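PDB 3N3Y: thymidylate synthase thyX from Helicobacter pylori, which probably catalyses the FAD-dependent reductive methylation of dUMP to dTMP, with methylenetetrahydrofolate as methyl donor and NADPH as reductant. Local coordinates for residues K42-I47 with P203-Y208; Q78-H83 with K189-L194; V142-H147 with D152-A157. All coordinates share one frame; numbering follows the deposited sequence.

Interaction 1. Residues K42-I47 with P203-Y208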
loop_
_atom_site.group_PDB
_atom_site.type_symbol
_atom_site.label_atom_id
_atom_site.label_comp_id
_atom_site.label_asym_id
_atom_site.label_seq_id
_atom_site.Cartn_x
_atom_site.Cartn_y
_atom_site.Cartn_z
ATOM N N LYS A 42 -17.535 3.395 -27.451
ATOM C CA LYS A 42 -16.404 2.480 -27.630
ATOM C C LYS A 42 -15.305 2.732 -26.599
ATOM O O LYS A 42 -14.611 1.803 -26.188
ATOM C CB LYS A 42 -15.824 2.561 -29.047
ATOM C CG LYS A 42 -16.790 2.116 -30.130
ATOM C CD LYS A 42 -16.061 1.716 -31.399
ATOM C CE LYS A 42 -15.228 0.454 -31.184
ATOM N NZ LYS A 42 -16.056 -0.742 -30.829
ATOM N N ASP A 43 -15.142 3.985 -26.187
ATOM C CA ASP A 43 -14.201 4.293 -25.113
ATOM C C ASP A 43 -14.719 3.752 -23.773
ATOM O O ASP A 43 -13.947 3.168 -23.004
ATOM C CB ASP A 43 -13.901 5.799 -25.042
ATOM C CG ASP A 43 -12.905 6.255 -26.120
ATOM O OD1 ASP A 43 -12.269 5.382 -26.756
ATOM O OD2 ASP A 43 -12.750 7.483 -26.329
ATOM N N LYS A 44 -16.018 3.935 -23.502
ATOM C CA LYS A 44 -16.625 3.401 -22.278
ATOM C C LYS A 44 -16.515 1.889 -22.260
ATOM O O LYS A 44 -16.231 1.285 -21.231
ATOM C CB LYS A 44 -18.109 3.777 -22.157
ATOM C CG LYS A 44 -18.403 5.206 -21.731
ATOM C CD LYS A 44 -19.915 5.414 -21.621
ATOM C CE LYS A 44 -20.629 4.837 -22.850
ATOM N NZ LYS A 44 -22.114 4.992 -22.824
ATOM N N GLU A 45 -16.757 1.279 -23.413
ATOM C CA GLU A 45 -16.709 -0.165 -23.522
ATOM C C GLU A 45 -15.325 -0.672 -23.167
ATOM O O GLU A 45 -15.183 -1.712 -22.522
ATOM C CB GLU A 45 -17.078 -0.598 -24.935
ATOM C CG GLU A 45 -16.544 -1.960 -25.315
ATOM C CD GLU A 45 -17.138 -3.085 -24.479
ATOM O OE1 GLU A 45 -17.893 -2.792 -23.520
ATOM O OE2 GLU A 45 -16.850 -4.267 -24.788
ATOM N N LEU A 46 -14.307 0.074 -23.586
ATOM C CA LEU A 46 -12.914 -0.316 -23.373
ATOM C C LEU A 46 -12.525 -0.383 -21.887
ATOM O O LEU A 46 -11.826 -1.305 -21.458
ATOM C CB LEU A 46 -11.972 0.636 -24.125
ATOM C CG LEU A 46 -10.468 0.473 -23.863
ATOM C CD1 LEU A 46 -9.910 -0.767 -24.556
ATOM C CD2 LEU A 46 -9.727 1.715 -24.309
ATOM N N ILE A 47 -12.987 0.593 -21.110
ATOM C CA ILE A 47 -12.681 0.639 -19.690
ATOM C C ILE A 47 -13.192 -0.626 -19.017
ATOM O O ILE A 47 -12.509 -1.242 -18.199
ATOM C CB ILE A 47 -13.307 1.873 -19.026
ATOM C CG1 ILE A 47 -12.761 3.148 -19.670
ATOM C CG2 ILE A 47 -13.031 1.861 -17.528
ATOM C CD1 ILE A 47 -13.406 4.424 -19.176
ATOM N N PRO A 203 -21.934 8.206 -9.697
ATOM C CA PRO A 203 -22.602 8.778 -10.874
ATOM C C PRO A 203 -23.113 7.623 -11.728
ATOM O O PRO A 203 -22.401 6.633 -11.853
ATOM C CB PRO A 203 -21.468 9.495 -11.622
ATOM C CG PRO A 203 -20.270 9.468 -10.710
ATOM C CD PRO A 203 -20.466 8.314 -9.783
ATOM N N GLY A 204 -24.324 7.732 -12.275
ATOM C CA GLY A 204 -24.880 6.673 -13.104
ATOM C C GLY A 204 -23.964 6.257 -14.248
ATOM O O GLY A 204 -23.911 5.084 -14.623
ATOM N N GLU A 205 -23.232 7.225 -14.795
ATOM C CA GLU A 205 -22.354 6.968 -15.937
ATOM C C GLU A 205 -21.185 6.034 -15.599
ATOM O O GLU A 205 -20.661 5.357 -16.487
ATOM C CB GLU A 205 -21.866 8.283 -16.557
ATOM C CG GLU A 205 -20.353 8.366 -16.772
ATOM C CD GLU A 205 -19.971 8.707 -18.218
ATOM O OE1 GLU A 205 -19.053 9.547 -18.420
ATOM O OE2 GLU A 205 -20.589 8.135 -19.151
ATOM N N HIS A 206 -20.794 5.983 -14.318
ATOM C CA HIS A 206 -19.737 5.067 -13.868
ATOM C C HIS A 206 -20.280 3.729 -13.341
ATOM O O HIS A 206 -19.529 2.769 -13.167
ATOM C CB HIS A 206 -18.898 5.692 -12.751
ATOM C CG HIS A 206 -18.003 6.812 -13.182
ATOM N ND1 HIS A 206 -18.446 7.885 -13.927
ATOM C CD2 HIS A 206 -16.700 7.061 -12.904
ATOM C CE1 HIS A 206 -17.450 8.735 -14.109
ATOM N NE2 HIS A 206 -16.379 8.258 -13.498
ATOM N N GLN A 207 -21.578 3.664 -13.058
ATOM C CA GLN A 207 -22.096 2.498 -12.341
ATOM C C GLN A 207 -21.933 1.163 -13.068
ATOM O O GLN A 207 -21.935 0.116 -12.433
ATOM C CB GLN A 207 -23.536 2.716 -11.879
ATOM C CG GLN A 207 -23.647 3.515 -10.583
ATOM C CD GLN A 207 -25.081 3.646 -10.117
ATOM O OE1 GLN A 207 -25.964 2.942 -10.604
ATOM N NE2 GLN A 207 -25.321 4.544 -9.170
ATOM N N TYR A 208 -21.748 1.188 -14.385
ATOM C CA TYR A 208 -21.601 -0.066 -15.131
ATOM C C TYR A 208 -20.306 -0.813 -14.827
ATOM O O TYR A 208 -20.213 -2.019 -15.053
ATOM C CB TYR A 208 -21.708 0.177 -16.631
ATOM C CG TYR A 208 -20.520 0.894 -17.210
ATOM C CD1 TYR A 208 -20.300 2.238 -16.929
ATOM C CD2 TYR A 208 -19.624 0.236 -18.051
ATOM C CE1 TYR A 208 -19.222 2.905 -17.458
ATOM C CE2 TYR A 208 -18.541 0.897 -18.589
ATOM C CZ TYR A 208 -18.345 2.233 -18.286
ATOM O OH TYR A 208 -17.276 2.917 -18.804
#
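A tyrosine hydroxyl bound to a helix carbonyl joins helix 41-51 to the irregular turn that follows helix 189-201. Y208 OH donates to K44 O over 3.1 Å and is the one hydrogen bond between the two segments. The approach is from the flank of the carbonyl: the C=O...OH angle is 109° and the hydroxyl oxygen lies 28° from the carbonyl plane. K44 O sits at the edge of the phenol ring, close to its plane, with Y208 CE2 3.5 Å from K44 O. Y208 CG lies between the backbone N and the carbonyl carbon (chi1 71°), which swings the ring back past E205 O, in plane at its edge, and on to the helix.

Aliphatic groups of the helix close in on the tyrosine hydroxyl. K44 CB is 3.6 Å from Y208 OH, and I47 CB, one turn further on, is 4.1 Å from Y208 OH. The I47 side chain meets the tyrosine at about a right angle. Beyond CB, K44 bends at chi3 and passes E205, with K44 CD 3.7 Å from E205 OE2. The charged ends stay apart, K44 NZ lying 5.1 Å from E205 OE2.

L19 packs against I47, E205 and Y208, while A22 and S23 of helix 20-30 also touch I47. H206 anchors the turn independently, through NE2 to T17 O and an edge-to-face contact with the ring of Y16, a dUMP-binding residue. The chemistry is that of a single directional bond flanked by K44 CB and I47: Y208 OH finds its acceptor in a backbone carbonyl, which fixes the turn against the helix, while K44 and E205, too far apart for a salt bridge, could add only a weak attraction.

Interaction 2. Residues Q78-H83 with K189-L194. With UMP (2'-deoxyuridine 5'-monophosphate), chain H.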
loop_
_atom_site.group_PDB
_atom_site.type_symbol
_atom_site.label_atom_id
_atom_site.label_comp_id
_atom_site.label_asym_id
_atom_site.label_seq_id
_atom_site.Cartn_x
_atom_site.Cartn_y
_atom_site.Cartn_z
ATOM N N GLN A 78 -15.107 -0.357 12.297
ATOM C CA GLN A 78 -14.051 -1.339 12.578
ATOM C C GLN A 78 -13.752 -2.158 11.333
ATOM O O GLN A 78 -12.594 -2.427 11.025
ATOM C CB GLN A 78 -14.462 -2.307 13.706
ATOM C CG GLN A 78 -14.506 -1.746 15.121
ATOM C CD GLN A 78 -13.151 -1.820 15.821
ATOM O OE1 GLN A 78 -12.104 -1.989 15.180
ATOM N NE2 GLN A 78 -13.168 -1.698 17.135
ATOM N N GLU A 79 -14.802 -2.560 10.621
ATOM C CA GLU A 79 -14.642 -3.380 9.422
ATOM C C GLU A 79 -14.221 -2.571 8.191
ATOM O O GLU A 79 -13.383 -3.011 7.407
ATOM C CB GLU A 79 -15.925 -4.159 9.137
ATOM C CG GLU A 79 -16.386 -5.007 10.318
ATOM C CD GLU A 79 -17.575 -5.900 9.977
ATOM O OE1 GLU A 79 -18.029 -5.856 8.810
ATOM O OE2 GLU A 79 -18.051 -6.648 10.870
ATOM N N LEU A 80 -14.797 -1.389 8.008
ATOM C CA LEU A 80 -14.419 -0.548 6.874
ATOM C C LEU A 80 -12.933 -0.167 6.949
ATOM O O LEU A 80 -12.223 -0.229 5.951
ATOM C CB LEU A 80 -15.298 0.700 6.816
ATOM C CG LEU A 80 -15.096 1.660 5.648
ATOM C CD1 LEU A 80 -15.376 0.950 4.334
ATOM C CD2 LEU A 80 -16.009 2.874 5.816
ATOM N N SER A 81 -12.471 0.206 8.145
ATOM C CA SER A 81 -11.047 0.479 8.415
ATOM C C SER A 81 -10.068 -0.600 7.952
ATOM O O SER A 81 -8.908 -0.288 7.669
ATOM C CB SER A 81 -10.832 0.720 9.909
ATOM O OG SER A 81 -11.341 1.989 10.249
ATOM N N ARG A 82 -10.522 -1.855 7.877
ATOM C CA ARG A 82 -9.651 -2.969 7.457
ATOM C C ARG A 82 -9.347 -3.006 5.949
ATOM O O ARG A 82 -8.434 -3.721 5.500
ATOM C CB ARG A 82 -10.203 -4.323 7.930
ATOM C CG ARG A 82 -10.271 -4.464 9.459
ATOM C CD ARG A 82 -8.869 -4.498 10.064
ATOM N NE ARG A 82 -8.112 -5.639 9.550
ATOM C CZ ARG A 82 -8.198 -6.872 10.031
ATOM N NH1 ARG A 82 -8.975 -7.120 11.066
ATOM N NH2 ARG A 82 -7.495 -7.857 9.494
ATOM N N HIS A 83 -10.104 -2.249 5.163
ATOM C CA HIS A 83 -9.741 -2.059 3.755
ATOM C C HIS A 83 -8.668 -0.983 3.645
ATOM O O HIS A 83 -8.941 0.207 3.751
ATOM C CB HIS A 83 -10.964 -1.750 2.903
ATOM C CG HIS A 83 -11.890 -2.913 2.777
ATOM N ND1 HIS A 83 -11.854 -3.777 1.702
ATOM C CD2 HIS A 83 -12.849 -3.385 3.610
ATOM C CE1 HIS A 83 -12.767 -4.720 1.872
ATOM N NE2 HIS A 83 -13.377 -4.510 3.025
ATOM N N LYS A 189 -24.691 -7.354 7.966
ATOM C CA LYS A 189 -25.815 -6.664 7.342
ATOM C C LYS A 189 -25.544 -5.174 7.106
ATOM O O LYS A 189 -25.896 -4.635 6.062
ATOM C CB LYS A 189 -27.072 -6.847 8.195
ATOM C CG LYS A 189 -28.276 -6.031 7.759
ATOM C CD LYS A 189 -28.630 -6.263 6.298
ATOM C CE LYS A 189 -30.045 -5.770 5.999
ATOM N NZ LYS A 189 -30.477 -4.653 6.912
ATOM N N GLU A 190 -24.925 -4.502 8.073
ATOM C CA GLU A 190 -24.700 -3.069 7.933
ATOM C C GLU A 190 -23.702 -2.768 6.820
ATOM O O GLU A 190 -23.799 -1.743 6.148
ATOM C CB GLU A 190 -24.236 -2.436 9.250
ATOM C CG GLU A 190 -24.271 -0.900 9.238
ATOM C CD GLU A 190 -23.743 -0.257 10.538
ATOM O OE1 GLU A 190 -23.430 -0.992 11.509
ATOM O OE2 GLU A 190 -23.623 0.991 10.571
ATOM N N MET A 191 -22.734 -3.659 6.651
ATOM C CA MET A 191 -21.746 -3.528 5.593
ATOM C C MET A 191 -22.342 -3.817 4.208
ATOM O O MET A 191 -21.903 -3.244 3.204
ATOM C CB MET A 191 -20.534 -4.426 5.878
ATOM C CG MET A 191 -19.760 -3.997 7.130
ATOM S SD MET A 191 -19.167 -2.270 7.057
ATOM C CE MET A 191 -17.843 -2.438 5.851
ATOM N N GLN A 192 -23.339 -4.696 4.148
ATOM C CA GLN A 192 -24.043 -4.925 2.884
ATOM C C GLN A 192 -24.829 -3.671 2.511
ATOM O O GLN A 192 -24.839 -3.255 1.357
ATOM C CB GLN A 192 -24.965 -6.142 2.954
ATOM C CG GLN A 192 -24.295 -7.417 3.440
ATOM C CD GLN A 192 -25.244 -8.605 3.395
ATOM O OE1 GLN A 192 -26.239 -8.579 2.678
ATOM N NE2 GLN A 192 -24.935 -9.654 4.150
ATOM N N ASP A 193 -25.457 -3.046 3.494
ATOM C CA ASP A 193 -26.149 -1.794 3.241
ATOM C C ASP A 193 -25.185 -0.675 2.838
ATOM O O ASP A 193 -25.516 0.167 2.005
ATOM C CB ASP A 193 -26.964 -1.356 4.456
ATOM C CG ASP A 193 -28.060 -2.357 4.829
ATOM O OD1 ASP A 193 -28.325 -3.295 4.039
ATOM O OD2 ASP A 193 -28.656 -2.199 5.923
ATOM N N LEU A 194 -23.999 -0.650 3.442
ATOM C CA LEU A 194 -23.013 0.364 3.084
ATOM C C LEU A 194 -22.555 0.158 1.647
ATOM O O LEU A 194 -22.413 1.122 0.895
ATOM C CB LEU A 194 -21.807 0.353 4.024
ATOM C CG LEU A 194 -20.664 1.278 3.590
ATOM C CD1 LEU A 194 -21.128 2.721 3.402
ATOM C CD2 LEU A 194 -19.555 1.213 4.597
HETATM N N1 UMP H . -13.654 -8.077 10.426
HETATM C C2 UMP H . -14.137 -7.497 9.272
HETATM N N3 UMP H . -15.319 -7.941 8.724
HETATM C C4 UMP H . -16.022 -8.963 9.334
HETATM C C5 UMP H . -15.529 -9.545 10.500
HETATM C C6 UMP H . -14.338 -9.088 11.048
HETATM O O2 UMP H . -13.503 -6.584 8.743
HETATM O O4 UMP H . -17.079 -9.346 8.839
HETATM C "C1'" UMP H . -12.401 -7.552 10.984
HETATM C "C2'" UMP H . -12.704 -6.192 11.623
HETATM C "C3'" UMP H . -12.070 -6.263 12.997
HETATM C "C4'" UMP H . -11.955 -7.755 13.261
HETATM O "O3'" UMP H . -10.783 -5.681 12.982
HETATM O "O4'" UMP H . -11.952 -8.414 12.005
HETATM C "C5'" UMP H . -13.118 -8.255 14.116
HETATM O "O5'" UMP H . -14.326 -7.702 13.630
HETATM P P UMP H . -15.768 -8.104 14.261
HETATM O OP1 UMP H . -15.695 -7.848 15.741
HETATM O OP2 UMP H . -16.110 -9.550 13.967
HETATM O OP3 UMP H . -16.812 -7.266 13.610
#
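E79 meets M191 while its side chain runs along one side of the uracil plane of the bound dUMP, over the N3 edge. Its CB starts beside the base carbonyl, 3.4 Å from UMP O2. CG follows, 3.5 Å from UMP N3, with the chain extended beyond it (chi2 -174°). CD remains above the same edge, 3.3 Å from UMP N3, and the carboxylate lies roughly parallel to the ring. The two oxygens then part. OE1 is 3.0 Å from M191 CG, unusually short and perhaps imprecise. OE2 lies 3.1 Å from UMP OP3 with no hydrogen bond assigned; oxygens so near would tend to repel, perhaps offset by the arginines around the nucleotide.

M191 folds back at chi2 and chi3, bringing CE against the L80 backbone, 3.9 Å from L80 N. Further along, L80 CD2 meets L194 CD2 at 4.1 Å, their side chains crossing at about a right angle beside L72 of strand 64-73.

After helix 74-80, R82 NH1 donates to UMP O3' over 3.0 Å, from the guanidinium edge (N-H...O angle 150°), and also bonds FAD O2. M191 and L194 thus pack on L80, M191 also abutting the E79 carboxylate; 78-83 contributes R82's bond and E79's contact, with R182 and S92, S93, R74 and R94 of the second subunit supplying the other bonds to dUMP.

Interaction 3. Residues V142-H147 with D152-A157. With UMP (2'-deoxyuridine 5'-monophosphate), chain G.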
loop_
_atom_site.group_PDB
_atom_site.type_symbol
_atom_site.label_atom_id
_atom_site.label_comp_id
_atom_site.label_asym_id
_atom_site.label_seq_id
_atom_site.Cartn_x
_atom_site.Cartn_y
_atom_site.Cartn_z
ATOM N N VAL A 142 -24.332 10.348 31.118
ATOM C CA VAL A 142 -24.076 10.644 32.519
ATOM C C VAL A 142 -22.578 10.864 32.838
ATOM O O VAL A 142 -22.227 11.820 33.531
ATOM C CB VAL A 142 -24.706 9.576 33.434
ATOM C CG1 VAL A 142 -24.219 9.719 34.874
ATOM C CG2 VAL A 142 -26.246 9.664 33.365
ATOM N N LEU A 143 -21.700 10.003 32.325
ATOM C CA LEU A 143 -20.267 10.148 32.586
ATOM C C LEU A 143 -19.772 11.513 32.158
ATOM O O LEU A 143 -19.016 12.169 32.875
ATOM C CB LEU A 143 -19.457 9.082 31.850
ATOM C CG LEU A 143 -19.655 7.636 32.314
ATOM C CD1 LEU A 143 -18.963 6.676 31.337
ATOM C CD2 LEU A 143 -19.158 7.441 33.738
ATOM N N LEU A 144 -20.210 11.928 30.978
ATOM C CA LEU A 144 -19.790 13.187 30.383
ATOM C C LEU A 144 -20.436 14.422 31.007
ATOM O O LEU A 144 -19.828 15.495 31.039
ATOM C CB LEU A 144 -20.132 13.182 28.892
ATOM C CG LEU A 144 -19.410 12.158 28.030
ATOM C CD1 LEU A 144 -20.095 12.038 26.688
ATOM C CD2 LEU A 144 -17.956 12.548 27.870
ATOM N N SER A 145 -21.671 14.267 31.481
ATOM C CA SER A 145 -22.542 15.403 31.739
ATOM C C SER A 145 -22.650 15.752 33.214
ATOM O O SER A 145 -22.751 16.921 33.586
ATOM C CB SER A 145 -23.933 15.123 31.176
ATOM O OG SER A 145 -24.742 16.282 31.228
ATOM N N GLU A 146 -22.632 14.734 34.056
ATOM C CA GLU A 146 -22.783 14.948 35.478
ATOM C C GLU A 146 -21.436 14.852 36.187
ATOM O O GLU A 146 -21.147 15.633 37.087
ATOM C CB GLU A 146 -23.818 13.969 36.041
ATOM C CG GLU A 146 -25.070 13.879 35.150
ATOM C CD GLU A 146 -26.312 13.367 35.886
ATOM O OE1 GLU A 146 -26.186 12.989 37.075
ATOM O OE2 GLU A 146 -27.413 13.345 35.272
ATOM N N HIS A 147 -20.592 13.921 35.763
ATOM C CA HIS A 147 -19.276 13.770 36.383
ATOM C C HIS A 147 -18.169 14.494 35.609
ATOM O O HIS A 147 -17.025 14.553 36.054
ATOM C CB HIS A 147 -18.936 12.291 36.534
ATOM C CG HIS A 147 -20.041 11.487 37.136
ATOM N ND1 HIS A 147 -20.343 11.530 38.480
ATOM C CD2 HIS A 147 -20.921 10.621 36.581
ATOM C CE1 HIS A 147 -21.361 10.724 38.728
ATOM N NE2 HIS A 147 -21.731 10.159 37.592
ATOM N N ASP A 152 -11.325 10.976 26.574
ATOM C CA ASP A 152 -10.371 9.858 26.497
ATOM C C ASP A 152 -10.683 8.682 27.431
ATOM O O ASP A 152 -10.270 7.553 27.161
ATOM C CB ASP A 152 -8.927 10.331 26.766
ATOM C CG ASP A 152 -8.242 10.910 25.519
ATOM O OD1 ASP A 152 -8.935 11.128 24.492
ATOM O OD2 ASP A 152 -7.004 11.148 25.567
ATOM N N LEU A 153 -11.374 8.961 28.535
ATOM C CA LEU A 153 -11.751 7.944 29.505
ATOM C C LEU A 153 -13.181 7.513 29.256
ATOM O O LEU A 153 -13.503 6.324 29.283
ATOM C CB LEU A 153 -11.645 8.475 30.948
ATOM C CG LEU A 153 -10.267 8.940 31.413
ATOM C CD1 LEU A 153 -10.336 9.483 32.839
ATOM C CD2 LEU A 153 -9.238 7.815 31.296
ATOM N N ALA A 154 -14.045 8.483 29.010
ATOM C CA ALA A 154 -15.455 8.168 28.857
ATOM C C ALA A 154 -15.695 7.261 27.641
ATOM O O ALA A 154 -16.515 6.346 27.705
ATOM C CB ALA A 154 -16.291 9.437 28.795
ATOM N N LYS A 155 -14.957 7.486 26.553
ATOM C CA LYS A 155 -15.133 6.684 25.333
ATOM C C LYS A 155 -15.086 5.153 25.558
ATOM O O LYS A 155 -15.607 4.402 24.746
ATOM C CB LYS A 155 -14.145 7.116 24.233
ATOM C CG LYS A 155 -12.692 6.748 24.519
ATOM C CD LYS A 155 -11.730 7.384 23.520
ATOM C CE LYS A 155 -11.318 6.405 22.412
ATOM N NZ LYS A 155 -12.438 6.091 21.482
ATOM N N TYR A 156 -14.488 4.709 26.665
ATOM C CA TYR A 156 -14.478 3.298 27.060
ATOM C C TYR A 156 -15.862 2.715 27.359
ATOM O O TYR A 156 -16.061 1.504 27.285
ATOM C CB TYR A 156 -13.515 3.069 28.238
ATOM C CG TYR A 156 -12.101 3.065 27.728
ATOM C CD1 TYR A 156 -11.456 4.263 27.424
ATOM C CD2 TYR A 156 -11.431 1.868 27.469
ATOM C CE1 TYR A 156 -10.165 4.279 26.898
ATOM C CE2 TYR A 156 -10.140 1.871 26.942
ATOM C CZ TYR A 156 -9.513 3.087 26.656
ATOM O OH TYR A 156 -8.226 3.124 26.129
ATOM N N ALA A 157 -16.822 3.576 27.663
ATOM C CA ALA A 157 -18.173 3.113 27.955
ATOM C C ALA A 157 -19.089 3.157 26.729
ATOM O O ALA A 157 -20.244 2.800 26.804
ATOM C CB ALA A 157 -18.769 3.940 29.076
HETATM N N1 UMP G . -7.978 7.971 15.341
HETATM C C2 UMP G . -6.770 7.387 15.664
HETATM N N3 UMP G . -6.056 7.870 16.745
HETATM C C4 UMP G . -6.559 8.922 17.497
HETATM C C5 UMP G . -7.781 9.512 17.167
HETATM C C6 UMP G . -8.483 9.015 16.081
HETATM O O2 UMP G . -6.341 6.446 14.986
HETATM O O4 UMP G . -5.921 9.331 18.459
HETATM C "C1'" UMP G . -8.735 7.428 14.212
HETATM C "C2'" UMP G . -9.324 6.094 14.666
HETATM C "C3'" UMP G . -10.748 6.136 14.147
HETATM C "C4'" UMP G . -11.069 7.620 14.058
HETATM O "O3'" UMP G . -10.785 5.580 12.856
HETATM O "O4'" UMP G . -9.824 8.271 13.898
HETATM C "C5'" UMP G . -11.750 8.142 15.332
HETATM O "O5'" UMP G . -11.106 7.573 16.452
HETATM P P UMP G . -11.423 7.933 17.986
HETATM O OP1 UMP G . -12.860 7.573 18.198
HETATM O OP2 UMP G . -11.121 9.386 18.273
HETATM O OP3 UMP G . -10.536 7.123 18.873
#
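L143 and L144 both turn CG anti to the carbonyl carbon (chi1 -67° and -65°), facing the alanines A154 and A157. Extension beyond CG (chi2 171°) carries L143 CD1 to A157 CB at 3.6 Å. In L144, whose CB does not point straight across, it is the other branch, CD2, that meets A154 CB at 3.6 Å. A154 CB also faces L143 CB, 4.4 Å away. The short alanine side chains, one turn apart, let the helices come close: the CA atoms of L143 and A154 are 6.4 Å apart. The contact is wholly apolar and buried.

K155, between the two alanines, points the other way. Its chain bends at chi3 and chi4, and NZ reaches the dUMP phosphate in a weak hydrogen bond, 3.4 Å from UMP OP3. S93 OG is a second partner of NZ, and R82 and R182 of the second subunit bind the same nucleotide. One face of the 152-157 turn therefore packs on leucines while the other serves the phosphate.

The contact closes a tight helical turn-back: helix 127-145 ends at S145, the chain turns back through I149, which packs on L143, and helix 151-154 runs on into a 3-10 turn at 155-157. L100 lies against L144, and M132 in helix 127-145 of the second subunit packs on L143.

In the fold
Along the chain the three contacts are nested: interaction 1 encloses interaction 2, which encloses interaction 3. Interaction 2 lies near the chain's centre, with the centres of interactions 1 and 3 about 26 and 27 Å from its own and 49 Å from each other, on opposite sides of the chain's centre. Helix 189-201 connects the first two, supplying 189-194 and leading into 203-208. Interactions 2 and 3 meet across subunits: E190 OE1 bonds Y156 OH of the second subunit, and Q78, E79 and R82 of one chain and K155 of the partner line the dUMP pocket shared between them. This is consistent with nucleotide binding depending on the paired subunits.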